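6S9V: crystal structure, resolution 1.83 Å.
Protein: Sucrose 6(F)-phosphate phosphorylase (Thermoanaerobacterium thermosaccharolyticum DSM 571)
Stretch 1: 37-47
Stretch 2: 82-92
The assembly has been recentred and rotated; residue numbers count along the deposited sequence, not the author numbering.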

# COMPACT_ATOMS: atom_id res chain seq x y z
N LEU A 37 6.54 -14.44 -12.95
CA LEU A 37 7.09 -13.34 -12.16
C LEU A 37 8.54 -13.62 -11.78
O LEU A 37 9.42 -12.76 -11.93
CB LEU A 37 6.22 -13.10 -10.92
CG LEU A 37 6.76 -12.10 -9.89
CD1 LEU A 37 7.03 -10.75 -10.53
CD2 LEU A 37 5.80 -11.94 -8.72
N ASN A 38 8.81 -14.82 -11.27
CA ASN A 38 10.18 -15.19 -10.93
C ASN A 38 11.08 -15.16 -12.17
O ASN A 38 12.24 -14.72 -12.09
CB ASN A 38 10.21 -16.59 -10.30
CG ASN A 38 10.00 -16.56 -8.78
OD1 ASN A 38 10.45 -15.64 -8.10
ND2 ASN A 38 9.33 -17.58 -8.26
N ASP A 39 10.58 -15.64 -13.31
CA ASP A 39 11.36 -15.61 -14.54
C ASP A 39 11.68 -14.17 -14.96
O ASP A 39 12.80 -13.87 -15.37
CB ASP A 39 10.63 -16.33 -15.68
CG ASP A 39 10.53 -17.84 -15.46
OD1 ASP A 39 11.26 -18.37 -14.60
OD2 ASP A 39 9.73 -18.49 -16.16
N VAL A 40 10.68 -13.28 -14.87
CA VAL A 40 10.87 -11.88 -15.24
C VAL A 40 11.85 -11.20 -14.30
O VAL A 40 12.73 -10.44 -14.73
CB VAL A 40 9.51 -11.15 -15.26
CG1 VAL A 40 9.69 -9.65 -15.19
CG2 VAL A 40 8.73 -11.54 -16.52
N LEU A 41 11.73 -11.47 -12.99
CA LEU A 41 12.69 -10.93 -12.03
C LEU A 41 14.11 -11.38 -12.36
O LEU A 41 15.05 -10.58 -12.33
CB LEU A 41 12.31 -11.35 -10.62
CG LEU A 41 11.12 -10.64 -9.98
CD1 LEU A 41 10.71 -11.38 -8.73
CD2 LEU A 41 11.44 -9.16 -9.68
N GLU A 42 14.28 -12.67 -12.68
CA GLU A 42 15.61 -13.18 -13.00
C GLU A 42 16.12 -12.60 -14.31
O GLU A 42 17.32 -12.33 -14.45
CB GLU A 42 15.58 -14.71 -13.06
CG GLU A 42 16.91 -15.34 -13.50
CD GLU A 42 16.90 -16.87 -13.49
OE1 GLU A 42 16.04 -17.46 -12.81
OE2 GLU A 42 17.76 -17.48 -14.17
N LYS A 43 15.24 -12.40 -15.29
CA LYS A 43 15.70 -11.95 -16.59
C LYS A 43 16.15 -10.49 -16.55
O LYS A 43 17.20 -10.14 -17.11
CB LYS A 43 14.60 -12.14 -17.63
CG LYS A 43 15.01 -11.86 -19.06
CD LYS A 43 13.90 -12.28 -20.02
CE LYS A 43 14.21 -11.89 -21.46
NZ LYS A 43 15.52 -12.43 -21.95
N TYR A 44 15.39 -9.63 -15.86
CA TYR A 44 15.60 -8.19 -15.96
C TYR A 44 15.94 -7.47 -14.66
O TYR A 44 16.50 -6.36 -14.73
CB TYR A 44 14.34 -7.49 -16.51
CG TYR A 44 13.78 -8.02 -17.80
CD1 TYR A 44 14.45 -7.83 -19.00
CD2 TYR A 44 12.56 -8.67 -17.83
CE1 TYR A 44 13.93 -8.30 -20.19
CE2 TYR A 44 12.03 -9.14 -19.01
CZ TYR A 44 12.71 -8.95 -20.19
OH TYR A 44 12.16 -9.43 -21.36
N PHE A 45 15.63 -8.03 -13.49
CA PHE A 45 15.54 -7.19 -12.30
C PHE A 45 16.26 -7.75 -11.08
O PHE A 45 15.96 -7.32 -9.95
CB PHE A 45 14.06 -6.97 -11.93
CG PHE A 45 13.21 -6.45 -13.05
CD1 PHE A 45 13.58 -5.33 -13.77
CD2 PHE A 45 12.01 -7.07 -13.37
CE1 PHE A 45 12.79 -4.86 -14.80
CE2 PHE A 45 11.21 -6.60 -14.40
CZ PHE A 45 11.60 -5.48 -15.11
N SER A 46 17.22 -8.65 -11.26
CA SER A 46 17.81 -9.33 -10.11
C SER A 46 18.43 -8.34 -9.13
O SER A 46 18.31 -8.53 -7.91
CB SER A 46 18.83 -10.37 -10.58
OG SER A 46 18.14 -11.52 -11.03
N ASP A 47 19.13 -7.32 -9.62
CA ASP A 47 19.72 -6.32 -8.73
C ASP A 47 18.95 -5.01 -8.79
O ASP A 47 19.41 -3.98 -8.27
CB ASP A 47 21.20 -6.10 -9.05
CG ASP A 47 21.43 -5.55 -10.44
OD1 ASP A 47 20.55 -5.71 -11.31
OD2 ASP A 47 22.50 -4.95 -10.66
N TYR A 82 5.76 -22.80 -2.36
CA TYR A 82 7.18 -22.99 -2.66
C TYR A 82 7.69 -21.99 -3.69
O TYR A 82 8.89 -21.67 -3.70
CB TYR A 82 7.41 -24.43 -3.12
CG TYR A 82 7.12 -25.38 -1.99
CD1 TYR A 82 8.07 -25.63 -1.01
CD2 TYR A 82 5.88 -25.98 -1.86
CE1 TYR A 82 7.81 -26.48 0.04
CE2 TYR A 82 5.61 -26.83 -0.82
CZ TYR A 82 6.57 -27.08 0.13
OH TYR A 82 6.30 -27.93 1.18
N ASP A 83 6.82 -21.48 -4.56
CA ASP A 83 7.21 -20.37 -5.43
C ASP A 83 7.57 -19.14 -4.61
O ASP A 83 8.51 -18.40 -4.96
CB ASP A 83 6.08 -20.04 -6.41
CG ASP A 83 5.81 -21.18 -7.38
OD1 ASP A 83 6.77 -21.88 -7.77
OD2 ASP A 83 4.63 -21.38 -7.74
N ILE A 84 6.83 -18.88 -3.53
CA ILE A 84 7.14 -17.76 -2.64
C ILE A 84 8.45 -18.01 -1.91
O ILE A 84 9.30 -17.11 -1.77
CB ILE A 84 5.98 -17.55 -1.63
CG1 ILE A 84 4.66 -17.32 -2.35
CG2 ILE A 84 6.29 -16.40 -0.67
CD1 ILE A 84 4.52 -15.98 -2.97
N LYS A 85 8.62 -19.22 -1.38
CA LYS A 85 9.84 -19.57 -0.67
C LYS A 85 11.06 -19.38 -1.56
O LYS A 85 12.09 -18.86 -1.11
CB LYS A 85 9.76 -21.01 -0.19
CG LYS A 85 10.93 -21.47 0.67
CD LYS A 85 10.76 -22.94 1.03
CE LYS A 85 11.82 -23.41 2.01
NZ LYS A 85 11.60 -24.84 2.38
N LYS A 86 10.96 -19.78 -2.83
CA LYS A 86 12.08 -19.63 -3.75
C LYS A 86 12.38 -18.15 -3.99
O LYS A 86 13.55 -17.74 -4.00
CB LYS A 86 11.78 -20.35 -5.06
CG LYS A 86 12.83 -20.16 -6.14
CD LYS A 86 12.58 -21.08 -7.33
CE LYS A 86 13.45 -20.72 -8.51
NZ LYS A 86 13.33 -21.70 -9.62
N MET A 87 11.34 -17.34 -4.16
CA MET A 87 11.54 -15.91 -4.33
C MET A 87 12.17 -15.30 -3.08
O MET A 87 13.02 -14.40 -3.18
CB MET A 87 10.21 -15.23 -4.65
CG MET A 87 10.33 -13.79 -5.16
SD MET A 87 8.73 -12.99 -5.52
CE MET A 87 8.10 -14.18 -6.69
N ALA A 88 11.77 -15.77 -1.90
CA ALA A 88 12.33 -15.25 -0.65
C ALA A 88 13.81 -15.56 -0.52
O ALA A 88 14.50 -14.92 0.29
CB ALA A 88 11.57 -15.83 0.54
N GLU A 89 14.33 -16.51 -1.29
CA GLU A 89 15.77 -16.75 -1.27
C GLU A 89 16.54 -15.61 -1.93
O GLU A 89 17.72 -15.43 -1.63
CB GLU A 89 16.08 -18.06 -1.99
CG GLU A 89 15.52 -19.30 -1.31
CD GLU A 89 15.67 -20.56 -2.16
OE1 GLU A 89 15.63 -20.45 -3.41
OE2 GLU A 89 15.87 -21.65 -1.58
N ASN A 90 15.89 -14.83 -2.79
CA ASN A 90 16.55 -13.76 -3.52
C ASN A 90 16.03 -12.37 -3.20
O ASN A 90 16.73 -11.39 -3.48
CB ASN A 90 16.38 -14.00 -5.03
CG ASN A 90 16.82 -15.39 -5.46
OD1 ASN A 90 16.00 -16.19 -5.92
ND2 ASN A 90 18.09 -15.69 -5.27
N PHE A 91 14.83 -12.25 -2.63
CA PHE A 91 14.19 -10.97 -2.34
C PHE A 91 13.52 -11.03 -0.98
O PHE A 91 13.03 -12.08 -0.57
CB PHE A 91 13.13 -10.63 -3.41
CG PHE A 91 13.66 -10.64 -4.81
CD1 PHE A 91 14.26 -9.52 -5.35
CD2 PHE A 91 13.55 -11.78 -5.60
CE1 PHE A 91 14.76 -9.53 -6.64
CE2 PHE A 91 14.04 -11.80 -6.90
CZ PHE A 91 14.65 -10.67 -7.42
N ASP A 92 13.48 -9.89 -0.29
CA ASP A 92 12.61 -9.75 0.88
C ASP A 92 11.16 -9.80 0.42
O ASP A 92 10.76 -9.02 -0.45
CB ASP A 92 12.84 -8.45 1.63
CG ASP A 92 14.19 -8.38 2.32
OD1 ASP A 92 14.79 -9.44 2.59
OD2 ASP A 92 14.61 -7.25 2.65
O HOH W 1 13.19 -15.32 -7.50
O HOH W 2 8.77 -19.93 -9.46
O HOH W 3 18.20 -10.89 -6.18

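Two helical segments, 37-44 and the one that begins before Tyr-82, run side by side in nearly the same direction, their axes inclined by 18° and no closer than 11.2 Å. That spacing leaves room for side chains between the backbones, and three of them, Asn-38, Phe-91 and Met-87, account for most of the 349 Å² buried.

Asn-38 covers the most surface, although its CA-to-CB bond points sideways; with chi1 at -87° the amide end swings nearer to the second helix. There ND2 donates a weak hydrogen bond to the backbone, Asn-38 ND2 to Asp-83 O at 3.5 Å. The length is generous but the N-H...O angle of 163° is good. Asp-83 O already accepts the helical hydrogen bond from Met-87 N, at 3.1 Å, so the amide adds a second donor to an occupied carbonyl. An asparagine suits this partly exposed position because its two ends differ: ND2 gives protons and OD1 takes them. Water uses both. Asn-38 ND2 donates to water 2 (O at 2.7 Å), which in turn donates to Asp-83 OD1 at 3.3 Å, while water 1 donates to Asn-38 OD1 at 2.8 Å and, weakly, to Asn-90 OD1 at 3.3 Å. Polar bridges thus extend the contact beyond direct touching.

Met-87 points toward the first helix and lies buried, its chain extended through chi1 and chi2 (both t) before chi3 turns to m. This long, flexible, unbranched side chain reaches several neighbours at once. Its methyl packs against leucine, Met-87 CE to Leu-37 CD2 at 3.8 Å, and its sulfur lies 4.1 Å from a second leucine, Met-87 SD to Leu-41 CD1. Both leucines are buried too, and offer it apolar methyls. The same methionine methyl comes close to the amide oxygen, Met-87 CE to Asn-38 OD1 at 3.1 Å, so the apolar packing directly adjoins the polar part of the contact.

Leu-41, one helical turn on from Leu-37, also points toward the second stretch, and its CD1 serves both large apolar partners. Besides the methionine sulfur it meets the aromatic ring, Leu-41 CD1 to Phe-91 CE2 at 3.8 Å. Phe-91 lies beyond the helix in an extended conformation (phi/psi -139/148), with chi1 at -55° (m). Buried and pointing toward the first stretch, its flat apolar ring packs there without leaving a polar side-chain atom unpaired. Phe-91 CE1 approaches two backbone carbonyls, Phe-45 O at 4.2 Å, near the ring plane at its edge, and Ser-46 O at 3.9 Å.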